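Local coordinates for protein alpha-Amylase (Thermotoga maritima, PDB 2B5D) that is an alpha-amylase by name and a member of glycosyl hydrolase family 57, with a largely parallel beta-sheet surrounded by helices and a predominantly helical C-terminal portion, at residues D193-A197 and T228-V232; Q217-G221 and E391-A395; Y220-P225 and M338-I344; F235-S241 and V343-F348. All coordinates share one frame. Residue numbers count along the deposited sequence, not the author numbering.

Interaction 1 of 4, residues D193-A197 and T228-V232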
loop_
_atom_site.group_PDB
_atom_site.type_symbol
_atom_site.label_atom_id
_atom_site.label_comp_id
_atom_site.label_asym_id
_atom_site.label_seq_id
_atom_site.Cartn_x
_atom_site.Cartn_y
_atom_site.Cartn_z
ATOM N N ASP A 193 30.645 19.531 22.776
ATOM C CA ASP A 193 32.084 19.905 22.536
ATOM C C ASP A 193 33.024 19.174 23.528
ATOM O O ASP A 193 34.156 18.731 23.172
ATOM C CB ASP A 193 32.256 21.417 22.670
ATOM C CG ASP A 193 31.598 21.983 23.937
ATOM O OD1 ASP A 193 32.193 22.775 24.664
ATOM O OD2 ASP A 193 30.478 21.643 24.245
ATOM N N LEU A 194 32.561 19.019 24.751
ATOM C CA LEU A 194 33.325 18.189 25.747
ATOM C C LEU A 194 33.747 16.778 25.260
ATOM O O LEU A 194 34.946 16.434 25.294
ATOM C CB LEU A 194 32.509 18.105 27.005
ATOM C CG LEU A 194 32.554 19.281 27.977
ATOM C CD1 LEU A 194 33.588 20.369 27.768
ATOM C CD2 LEU A 194 31.189 19.772 28.396
ATOM N N TYR A 195 32.779 16.033 24.674
ATOM C CA TYR A 195 33.012 14.680 24.143
ATOM C C TYR A 195 33.913 14.722 22.964
ATOM O O TYR A 195 34.652 13.768 22.693
ATOM C CB TYR A 195 31.687 13.971 23.785
ATOM C CG TYR A 195 30.864 13.627 24.998
ATOM C CD1 TYR A 195 29.622 14.215 25.202
ATOM C CD2 TYR A 195 31.343 12.733 25.985
ATOM C CE1 TYR A 195 28.877 13.946 26.363
ATOM C CE2 TYR A 195 30.558 12.429 27.138
ATOM C CZ TYR A 195 29.369 13.038 27.314
ATOM O OH TYR A 195 28.620 12.779 28.442
ATOM N N LEU A 196 33.871 15.829 22.248
ATOM C CA LEU A 196 34.728 15.996 21.080
ATOM C C LEU A 196 36.130 16.205 21.557
ATOM O O LEU A 196 37.081 15.679 20.962
ATOM C CB LEU A 196 34.271 17.213 20.205
ATOM C CG LEU A 196 33.346 17.130 18.959
ATOM C CD1 LEU A 196 32.758 15.696 18.695
ATOM C CD2 LEU A 196 32.266 18.326 18.776
ATOM N N ALA A 197 36.261 17.043 22.589
ATOM C CA ALA A 197 37.551 17.259 23.284
ATOM C C ALA A 197 38.033 15.916 23.838
ATOM O O ALA A 197 39.146 15.441 23.474
ATOM C CB ALA A 197 37.434 18.364 24.406
ATOM N N THR A 228 35.689 26.853 21.655
ATOM C CA THR A 228 34.893 26.624 22.906
ATOM C C THR A 228 35.756 26.721 24.182
ATOM O O THR A 228 36.983 26.537 24.101
ATOM C CB THR A 228 34.278 25.256 22.924
ATOM O OG1 THR A 228 35.344 24.289 22.781
ATOM C CG2 THR A 228 33.258 25.182 21.756
ATOM N N PRO A 229 35.134 27.008 25.342
ATOM C CA PRO A 229 36.030 26.953 26.523
ATOM C C PRO A 229 36.968 25.725 26.618
ATOM O O PRO A 229 38.076 25.891 27.142
ATOM C CB PRO A 229 35.085 26.995 27.730
ATOM C CG PRO A 229 33.855 27.787 27.240
ATOM C CD PRO A 229 33.755 27.413 25.692
ATOM N N SER A 230 36.543 24.561 26.071
ATOM C CA SER A 230 37.222 23.258 26.084
ATOM C C SER A 230 38.379 23.152 25.107
ATOM O O SER A 230 39.085 22.099 25.063
ATOM C CB SER A 230 36.210 22.146 25.758
ATOM O OG SER A 230 34.933 22.637 25.227
ATOM N N GLY A 231 38.545 24.221 24.305
ATOM C CA GLY A 231 39.586 24.329 23.239
ATOM C C GLY A 231 39.242 23.779 21.873
ATOM O O GLY A 231 40.137 23.580 20.969
ATOM N N VAL A 232 37.961 23.489 21.699
ATOM C CA VAL A 232 37.516 22.940 20.385
ATOM C C VAL A 232 37.058 24.125 19.489
ATOM O O VAL A 232 36.273 24.987 19.913
ATOM C CB VAL A 232 36.455 21.742 20.502
ATOM C CG1 VAL A 232 36.204 21.132 19.139
ATOM C CG2 VAL A 232 36.969 20.620 21.423
#
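Polar contacts occupy one end of this contact, where Asp193 and Ser230 meet. Asp193 OD1 lies 2.8 Å from Ser230 OG and 3.7 Å from Thr228 CB, while the other carboxylate oxygen, OD2, is hydrogen-bonded to Tyr188 OH, so the acid also ties its own helix to the residues just before it. Within 228-232 the hydroxyls form a local network: Thr228 OG1 is hydrogen-bonded to Ser230 OG at 3.0 Å and accepts from Val232 N at 2.9 Å. The backbone of the same segment makes a type I turn from Thr228 to Gly231, supported by Gly231 N to Thr228 O at 2.8 Å, and Thr228 N bonds to Val232 O at 2.6 Å. This is the connection of a beta hairpin, between the antiparallel strands 226-227 and 233-236.

The apolar contacts centre on Val232. Its CG2 is 3.8 Å from Ala197 CB, and its CG1 reaches Leu196 CB at 4.5 Å. Phe204 of strand 203-206 touches both Leu196 and Val232, extending the packing toward the sheet. Against the helix backbone, Val232 CG2 lies 3.8 Å from Asp193 O.

Only 258 Å² is buried in all, and no hydrogen bond is clear between the segments. The chemistry therefore implies a modest docking of helix 192-198 on a turn that is held in shape by its own hydrogen bonds.

Interaction 2 of 4, residues Q217-G221 and E391-A395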
loop_
_atom_site.group_PDB
_atom_site.type_symbol
_atom_site.label_atom_id
_atom_site.label_comp_id
_atom_site.label_asym_id
_atom_site.label_seq_id
_atom_site.Cartn_x
_atom_site.Cartn_y
_atom_site.Cartn_z
ATOM N N GLN A 217 26.840 37.053 21.130
ATOM C CA GLN A 217 27.168 36.714 19.756
ATOM C C GLN A 217 28.659 36.918 19.570
ATOM O O GLN A 217 29.213 37.891 20.045
ATOM C CB GLN A 217 26.389 37.570 18.750
ATOM C CG GLN A 217 24.876 37.315 18.674
ATOM C CD GLN A 217 24.248 37.918 17.397
ATOM O OE1 GLN A 217 23.117 37.573 16.989
ATOM N NE2 GLN A 217 24.976 38.845 16.779
ATOM N N PRO A 218 29.334 35.970 18.917
ATOM C CA PRO A 218 30.708 36.204 18.441
ATOM C C PRO A 218 30.921 37.534 17.705
ATOM O O PRO A 218 30.130 37.903 16.831
ATOM C CB PRO A 218 30.933 35.040 17.504
ATOM C CG PRO A 218 30.114 33.920 18.135
ATOM C CD PRO A 218 28.881 34.594 18.674
ATOM N N ARG A 219 32.030 38.205 18.004
ATOM C CA ARG A 219 32.203 39.599 17.595
ATOM C C ARG A 219 32.319 39.773 16.084
ATOM O O ARG A 219 31.713 40.698 15.534
ATOM C CB ARG A 219 33.336 40.282 18.353
ATOM C CG ARG A 219 34.767 39.861 18.015
ATOM C CD ARG A 219 35.785 40.734 18.835
ATOM N NE ARG A 219 37.032 39.985 18.941
ATOM C CZ ARG A 219 37.329 39.178 19.963
ATOM N NH1 ARG A 219 38.438 38.442 19.936
ATOM N NH2 ARG A 219 36.492 39.111 20.989
ATOM N N TYR A 220 33.068 38.864 15.453
ATOM C CA TYR A 220 33.171 38.755 14.025
ATOM C C TYR A 220 32.088 37.917 13.323
ATOM O O TYR A 220 32.369 37.392 12.271
ATOM C CB TYR A 220 34.545 38.181 13.664
ATOM C CG TYR A 220 35.675 39.039 14.196
ATOM C CD1 TYR A 220 36.664 38.495 15.026
ATOM C CD2 TYR A 220 35.726 40.419 13.893
ATOM C CE1 TYR A 220 37.705 39.292 15.535
ATOM C CE2 TYR A 220 36.728 41.237 14.398
ATOM C CZ TYR A 220 37.719 40.667 15.217
ATOM O OH TYR A 220 38.713 41.471 15.688
ATOM N N GLY A 221 30.891 37.788 13.895
ATOM C CA GLY A 221 29.862 36.851 13.418
ATOM C C GLY A 221 30.326 35.494 12.902
ATOM O O GLY A 221 31.176 34.852 13.536
ATOM N N GLU A 391 44.224 35.599 16.690
ATOM C CA GLU A 391 43.099 36.092 17.445
ATOM C C GLU A 391 41.936 35.195 17.093
ATOM O O GLU A 391 41.632 34.991 15.905
ATOM C CB GLU A 391 42.797 37.551 17.140
ATOM C CG GLU A 391 41.501 38.114 17.782
ATOM C CD GLU A 391 41.125 39.481 17.162
ATOM O OE1 GLU A 391 41.871 39.889 16.238
ATOM O OE2 GLU A 391 40.120 40.133 17.594
ATOM N N VAL A 392 41.365 34.578 18.119
ATOM C CA VAL A 392 40.107 33.892 18.024
ATOM C C VAL A 392 39.452 34.089 19.348
ATOM O O VAL A 392 40.098 33.977 20.390
ATOM C CB VAL A 392 40.224 32.386 17.635
ATOM C CG1 VAL A 392 41.670 31.889 17.684
ATOM C CG2 VAL A 392 39.240 31.513 18.442
ATOM N N GLN A 393 38.187 34.426 19.300
ATOM C CA GLN A 393 37.352 34.626 20.463
ATOM C C GLN A 393 36.921 33.281 21.060
ATOM O O GLN A 393 36.849 32.277 20.329
ATOM C CB GLN A 393 36.123 35.396 20.014
ATOM C CG GLN A 393 35.119 35.701 21.068
ATOM C CD GLN A 393 34.058 36.666 20.591
ATOM O OE1 GLN A 393 33.676 37.548 21.326
ATOM N NE2 GLN A 393 33.618 36.537 19.337
ATOM N N ILE A 394 36.592 33.281 22.359
ATOM C CA ILE A 394 36.128 32.097 23.031
ATOM C C ILE A 394 34.636 32.231 23.264
ATOM O O ILE A 394 34.166 33.228 23.823
ATOM C CB ILE A 394 36.847 31.864 24.407
ATOM C CG1 ILE A 394 38.328 31.607 24.197
ATOM C CG2 ILE A 394 36.280 30.640 25.106
ATOM C CD1 ILE A 394 39.088 31.538 25.488
ATOM N N ALA A 395 33.874 31.218 22.878
ATOM C CA ALA A 395 32.427 31.366 22.983
ATOM C C ALA A 395 31.817 30.014 23.140
ATOM O O ALA A 395 32.414 29.038 22.796
ATOM C CB ALA A 395 31.855 32.109 21.708
#
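Gln393, Arg219 and Glu391 bury the most surface here, at 93, 76 and 61 Å² of a total of 324 Å². Gln393 reaches across from 391-395 so that its side chain lies against both Pro218 and Arg219. Its CB sits over one face of the Arg219 guanidinium, 4.0 Å from Arg219 CZ.

Arg219 starts sideways from its CA, but the end of its long side chain approaches the opposite segment. There it forms a salt bridge with Glu391 whose geometry is loose: NH1 and NE of Arg219 lie 3.3 and 3.4 Å from Glu391 OE2, both weak as hydrogen bonds. The same oxygen takes a shorter bond from Tyr220, with Tyr220 OH to Glu391 OE2 at 2.7 Å, near the plane of the ring. A single carboxylate oxygen thus gathers two successive residues of the type I turn running from Pro218 to Gly221.

At the other end Pro218 CG approaches Ala395 CB at 4.4 Å. Short strand 226-227 adjoins both segments: Met227 makes backbone hydrogen bonds with Gln393 and Ala395, and Ile226 touches Pro218 and Ala395. Phe211 of helix 209-212 packs against Pro218, placing this surface contact beside that helix.

Interaction 3 of 4, residues Y220-P225 and M338-I344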
loop_
_atom_site.group_PDB
_atom_site.type_symbol
_atom_site.label_atom_id
_atom_site.label_comp_id
_atom_site.label_asym_id
_atom_site.label_seq_id
_atom_site.Cartn_x
_atom_site.Cartn_y
_atom_site.Cartn_z
ATOM N N TYR A 220 33.068 38.864 15.453
ATOM C CA TYR A 220 33.171 38.755 14.025
ATOM C C TYR A 220 32.088 37.917 13.323
ATOM O O TYR A 220 32.369 37.392 12.271
ATOM C CB TYR A 220 34.545 38.181 13.664
ATOM C CG TYR A 220 35.675 39.039 14.196
ATOM C CD1 TYR A 220 36.664 38.495 15.026
ATOM C CD2 TYR A 220 35.726 40.419 13.893
ATOM C CE1 TYR A 220 37.705 39.292 15.535
ATOM C CE2 TYR A 220 36.728 41.237 14.398
ATOM C CZ TYR A 220 37.719 40.667 15.217
ATOM O OH TYR A 220 38.713 41.471 15.688
ATOM N N GLY A 221 30.891 37.788 13.895
ATOM C CA GLY A 221 29.862 36.851 13.418
ATOM C C GLY A 221 30.326 35.494 12.902
ATOM O O GLY A 221 31.176 34.852 13.536
ATOM N N VAL A 222 29.821 35.052 11.739
ATOM C CA VAL A 222 30.165 33.728 11.238
ATOM C C VAL A 222 31.431 33.698 10.461
ATOM O O VAL A 222 31.816 32.652 9.941
ATOM C CB VAL A 222 29.037 33.081 10.388
ATOM C CG1 VAL A 222 27.828 32.879 11.239
ATOM C CG2 VAL A 222 28.689 33.947 9.080
ATOM N N TYR A 223 32.100 34.847 10.386
ATOM C CA TYR A 223 33.296 35.022 9.526
ATOM C C TYR A 223 34.640 34.887 10.238
ATOM O O TYR A 223 35.692 35.157 9.659
ATOM C CB TYR A 223 33.218 36.389 8.766
ATOM C CG TYR A 223 31.928 36.423 7.989
ATOM C CD1 TYR A 223 31.750 35.588 6.883
ATOM C CD2 TYR A 223 30.863 37.234 8.405
ATOM C CE1 TYR A 223 30.534 35.585 6.162
ATOM C CE2 TYR A 223 29.678 37.250 7.699
ATOM C CZ TYR A 223 29.514 36.419 6.595
ATOM O OH TYR A 223 28.307 36.386 5.952
ATOM N N ARG A 224 34.600 34.430 11.475
ATOM C CA ARG A 224 35.775 33.806 12.084
ATOM C C ARG A 224 35.322 32.608 12.960
ATOM O O ARG A 224 34.289 32.693 13.639
ATOM C CB ARG A 224 36.540 34.873 12.890
ATOM C CG ARG A 224 37.610 35.588 11.968
ATOM C CD ARG A 224 38.430 36.573 12.698
ATOM N NE ARG A 224 39.741 36.101 13.203
ATOM C CZ ARG A 224 40.822 35.947 12.443
ATOM N NH1 ARG A 224 40.765 36.146 11.129
ATOM N NH2 ARG A 224 41.956 35.556 12.995
ATOM N N PRO A 225 36.111 31.527 12.988
ATOM C CA PRO A 225 35.850 30.466 13.951
ATOM C C PRO A 225 35.889 30.987 15.391
ATOM O O PRO A 225 36.432 32.052 15.672
ATOM C CB PRO A 225 37.036 29.511 13.753
ATOM C CG PRO A 225 38.091 30.356 13.091
ATOM C CD PRO A 225 37.289 31.228 12.172
ATOM N N MET A 338 35.804 44.575 9.543
ATOM C CA MET A 338 36.342 43.706 10.592
ATOM C C MET A 338 37.733 44.081 11.024
ATOM O O MET A 338 38.009 44.102 12.210
ATOM C CB MET A 338 36.399 42.237 10.135
ATOM C CG MET A 338 35.035 41.604 9.946
ATOM S SD MET A 338 35.039 39.844 9.528
ATOM C CE MET A 338 33.362 39.683 10.157
ATOM N N GLY A 339 38.630 44.294 10.066
ATOM C CA GLY A 339 39.995 44.621 10.402
ATOM C C GLY A 339 40.857 43.379 10.489
ATOM O O GLY A 339 42.071 43.437 10.761
ATOM N N VAL A 340 40.234 42.232 10.275
ATOM C CA VAL A 340 41.008 41.016 10.060
ATOM C C VAL A 340 40.397 40.231 8.876
ATOM O O VAL A 340 39.305 40.554 8.396
ATOM C CB VAL A 340 41.157 40.206 11.379
ATOM C CG1 VAL A 340 39.783 39.673 11.887
ATOM C CG2 VAL A 340 42.231 39.116 11.222
ATOM N N GLU A 341 41.132 39.253 8.381
ATOM C CA GLU A 341 40.691 38.438 7.261
ATOM C C GLU A 341 39.431 37.579 7.615
ATOM O O GLU A 341 39.458 36.790 8.563
ATOM C CB GLU A 341 41.862 37.558 6.798
ATOM C CG GLU A 341 43.003 38.335 6.115
ATOM C CD GLU A 341 44.378 37.618 6.180
ATOM O OE1 GLU A 341 45.086 37.551 5.135
ATOM O OE2 GLU A 341 44.757 37.130 7.288
ATOM N N PRO A 342 38.322 37.742 6.842
ATOM C CA PRO A 342 37.153 36.883 7.030
ATOM C C PRO A 342 37.471 35.458 6.597
ATOM O O PRO A 342 38.345 35.231 5.740
ATOM C CB PRO A 342 36.091 37.514 6.145
ATOM C CG PRO A 342 36.905 38.259 5.071
ATOM C CD PRO A 342 38.137 38.729 5.753
ATOM N N VAL A 343 36.863 34.484 7.269
ATOM C CA VAL A 343 36.862 33.148 6.695
ATOM C C VAL A 343 35.435 32.753 6.386
ATOM O O VAL A 343 34.548 32.801 7.212
ATOM C CB VAL A 343 37.842 32.082 7.378
ATOM C CG1 VAL A 343 38.514 32.610 8.606
ATOM C CG2 VAL A 343 37.214 30.697 7.561
ATOM N N ILE A 344 35.206 32.519 5.113
ATOM C CA ILE A 344 33.850 32.392 4.606
ATOM C C ILE A 344 33.665 30.911 4.518
ATOM O O ILE A 344 34.419 30.215 3.772
ATOM C CB ILE A 344 33.702 33.154 3.238
ATOM C CG1 ILE A 344 33.815 34.674 3.511
ATOM C CG2 ILE A 344 32.434 32.745 2.561
ATOM C CD1 ILE A 344 34.208 35.565 2.304
#
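Met338 lies at the apolar centre: its CE is 3.6 Å from Tyr223 CB and 4.0 Å from Tyr220 CB. Its sulfur makes an oblique Met-aromatic contact, with SD 5.4 Å from the Tyr220 ring centroid and 53° off the normal. Val340 covers a face of that ring in a CH-pi contact, CG1 standing 4.2 Å from the centroid and 15° off the normal. Around Tyr223, its CB meets Pro342 CB at 4.0 Å and its CD1 meets Ile344 CG1 at 4.1 Å.

Met338 ends helix 309-338, and Gly339, with phi of 92°, leaves the helical conformation, so 338-344 is the alpha-to-beta connection leading into parallel strand 343-349.

Farther out, Val343 N donates to Tyr223 O at 2.7 Å and 174°, a nearly linear backbone bond at the start of the strand. On the polar edge Arg224 NH1 bonds weakly to Glu341 O at 3.0 Å, with Val340 CG2 over a guanidinium face, while Arg224 NH2 is hydrogen-bonded to Glu391 O.

Interaction 4 of 4, residues F235-S241 and V343-F348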
loop_
_atom_site.group_PDB
_atom_site.type_symbol
_atom_site.label_atom_id
_atom_site.label_comp_id
_atom_site.label_asym_id
_atom_site.label_seq_id
_atom_site.Cartn_x
_atom_site.Cartn_y
_atom_site.Cartn_z
ATOM N N PHE A 235 33.421 26.302 13.345
ATOM C CA PHE A 235 33.322 27.095 12.101
ATOM C C PHE A 235 31.850 27.232 11.737
ATOM O O PHE A 235 31.206 26.229 11.578
ATOM C CB PHE A 235 33.999 26.353 10.976
ATOM C CG PHE A 235 35.512 26.395 11.016
ATOM C CD1 PHE A 235 36.247 25.386 11.653
ATOM C CD2 PHE A 235 36.199 27.419 10.423
ATOM C CE1 PHE A 235 37.660 25.410 11.663
ATOM C CE2 PHE A 235 37.602 27.472 10.441
ATOM C CZ PHE A 235 38.341 26.455 11.029
ATOM N N ALA A 236 31.299 28.440 11.684
ATOM C CA ALA A 236 29.892 28.589 11.365
ATOM C C ALA A 236 29.686 28.878 9.866
ATOM O O ALA A 236 30.420 29.656 9.227
ATOM C CB ALA A 236 29.179 29.593 12.254
ATOM N N ARG A 237 28.720 28.160 9.320
ATOM C CA ARG A 237 28.170 28.361 7.948
ATOM C C ARG A 237 27.957 29.838 7.585
ATOM O O ARG A 237 27.242 30.545 8.303
ATOM C CB ARG A 237 26.784 27.694 7.914
ATOM C CG ARG A 237 26.545 26.858 6.773
ATOM C CD ARG A 237 25.162 26.317 6.862
ATOM N NE ARG A 237 24.154 27.255 6.356
ATOM C CZ ARG A 237 23.263 27.792 7.156
ATOM N NH1 ARG A 237 22.350 28.656 6.736
ATOM N NH2 ARG A 237 23.334 27.443 8.429
ATOM N N ASP A 238 28.492 30.261 6.446
ATOM C CA ASP A 238 28.108 31.579 5.845
ATOM C C ASP A 238 26.740 31.418 5.200
ATOM O O ASP A 238 26.605 30.712 4.207
ATOM C CB ASP A 238 29.150 32.045 4.792
ATOM C CG ASP A 238 28.682 33.279 3.979
ATOM O OD1 ASP A 238 27.780 34.061 4.401
ATOM O OD2 ASP A 238 29.256 33.455 2.907
ATOM N N PRO A 239 25.726 32.058 5.763
ATOM C CA PRO A 239 24.374 31.867 5.267
ATOM C C PRO A 239 24.148 32.568 3.885
ATOM O O PRO A 239 23.151 32.299 3.220
ATOM C CB PRO A 239 23.512 32.555 6.339
ATOM C CG PRO A 239 24.485 33.625 6.968
ATOM C CD PRO A 239 25.835 33.096 6.816
ATOM N N GLU A 240 25.045 33.476 3.510
ATOM C CA GLU A 240 25.080 34.074 2.188
ATOM C C GLU A 240 25.586 33.091 1.162
ATOM O O GLU A 240 25.318 33.275 -0.036
ATOM C CB GLU A 240 25.962 35.325 2.159
ATOM C CG GLU A 240 25.453 36.411 3.023
ATOM C CD GLU A 240 26.118 37.744 2.722
ATOM O OE1 GLU A 240 25.918 38.691 3.511
ATOM O OE2 GLU A 240 26.835 37.854 1.708
ATOM N N SER A 241 26.318 32.060 1.597
ATOM C CA SER A 241 26.685 30.989 0.679
ATOM C C SER A 241 25.781 29.727 0.868
ATOM O O SER A 241 26.236 28.613 0.749
ATOM C CB SER A 241 28.168 30.647 0.770
ATOM O OG SER A 241 29.037 31.783 0.753
ATOM N N VAL A 343 36.863 34.484 7.269
ATOM C CA VAL A 343 36.862 33.148 6.695
ATOM C C VAL A 343 35.435 32.753 6.386
ATOM O O VAL A 343 34.548 32.801 7.212
ATOM C CB VAL A 343 37.842 32.082 7.378
ATOM C CG1 VAL A 343 38.514 32.610 8.606
ATOM C CG2 VAL A 343 37.214 30.697 7.561
ATOM N N ILE A 344 35.206 32.519 5.113
ATOM C CA ILE A 344 33.850 32.392 4.606
ATOM C C ILE A 344 33.665 30.911 4.518
ATOM O O ILE A 344 34.419 30.215 3.772
ATOM C CB ILE A 344 33.702 33.154 3.238
ATOM C CG1 ILE A 344 33.815 34.674 3.511
ATOM C CG2 ILE A 344 32.434 32.745 2.561
ATOM C CD1 ILE A 344 34.208 35.565 2.304
ATOM N N VAL A 345 32.758 30.402 5.355
ATOM C CA VAL A 345 32.575 28.925 5.394
ATOM C C VAL A 345 31.345 28.516 4.587
ATOM O O VAL A 345 30.185 28.917 4.901
ATOM C CB VAL A 345 32.507 28.311 6.837
ATOM C CG1 VAL A 345 32.407 26.713 6.763
ATOM C CG2 VAL A 345 33.726 28.742 7.680
ATOM N N ALA A 346 31.615 27.735 3.553
ATOM C CA ALA A 346 30.569 27.346 2.581
ATOM C C ALA A 346 30.527 25.817 2.348
ATOM O O ALA A 346 31.332 25.269 1.565
ATOM C CB ALA A 346 30.776 28.118 1.256
ATOM N N PRO A 347 29.679 25.117 3.127
ATOM C CA PRO A 347 29.480 23.688 3.038
ATOM C C PRO A 347 28.345 23.254 2.111
ATOM O O PRO A 347 27.241 23.813 2.151
ATOM C CB PRO A 347 29.119 23.298 4.465
ATOM C CG PRO A 347 28.413 24.448 4.967
ATOM C CD PRO A 347 28.948 25.671 4.281
ATOM N N PHE A 348 28.622 22.228 1.319
ATOM C CA PHE A 348 27.610 21.662 0.459
ATOM C C PHE A 348 27.666 20.178 0.529
ATOM O O PHE A 348 28.732 19.593 0.679
ATOM C CB PHE A 348 27.814 22.173 -0.979
ATOM C CG PHE A 348 28.033 23.643 -1.016
ATOM C CD1 PHE A 348 29.258 24.173 -1.384
ATOM C CD2 PHE A 348 27.021 24.506 -0.539
ATOM C CE1 PHE A 348 29.453 25.547 -1.364
ATOM C CE2 PHE A 348 27.208 25.869 -0.494
ATOM C CZ PHE A 348 28.432 26.406 -0.911
HETATM O O HOH W 1 31.333 31.644 7.135
#
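This buried contact joins strand 233-236 and the turn after it to strand 343-349, across the seam of the curled, largely parallel sheet. Strand 233-236 pairs with 203-206, and 343-349 pairs with 3-11, so their meeting is consistent with closure of the seven-stranded beta/alpha barrel known for family 57.

The seam is only partly bonded directly. Asp238 N donates to Val345 O at 2.7 Å and 167°. Farther back a water takes the place of a direct bond, accepting from Val345 N at 2.6 Å and lying 3.0 Å from Ala236 O. Apolar packing flanks these links: Phe235 CD2 is 3.9 Å from Val345 CG2, and Arg237 CG is 3.5 Å from Pro347 CG. The Arg237 guanidinium goes elsewhere, to a salt bridge with Asp207.

Past the strand, Asp238 shapes the chain as an Asx turn, with Glu240 N to Asp238 OD1 at 2.9 Å. Ser241 OG donates to Asp238 OD2 at 2.7 Å, and Ser241 CB rests 3.7 Å from Ala346 CB.

Interactions 1 to 4 open in that order along the chain. Interaction 1 closes before interaction 4 begins, and the span of 4 falls within that of 2. Interactions 2 and 3 share Tyr220 and Gly221, with centres about 9 Å apart. Interactions 3 and 4 share Val343 and Ile344 on strand 343-349, with centres about 11 Å apart, and Tyr223 OH lies 2.8 Å from Asp238 OD1 between them. The centres of 1 and 2 are about 16 Å apart, yet Pro229 CD touches Ala395 O at 3.6 Å. From buried seam to surface loops, 2, 3 and 4 tie 217-225 and 235-241 to 338-348 and 391-395, joining residues over 100 positions apart.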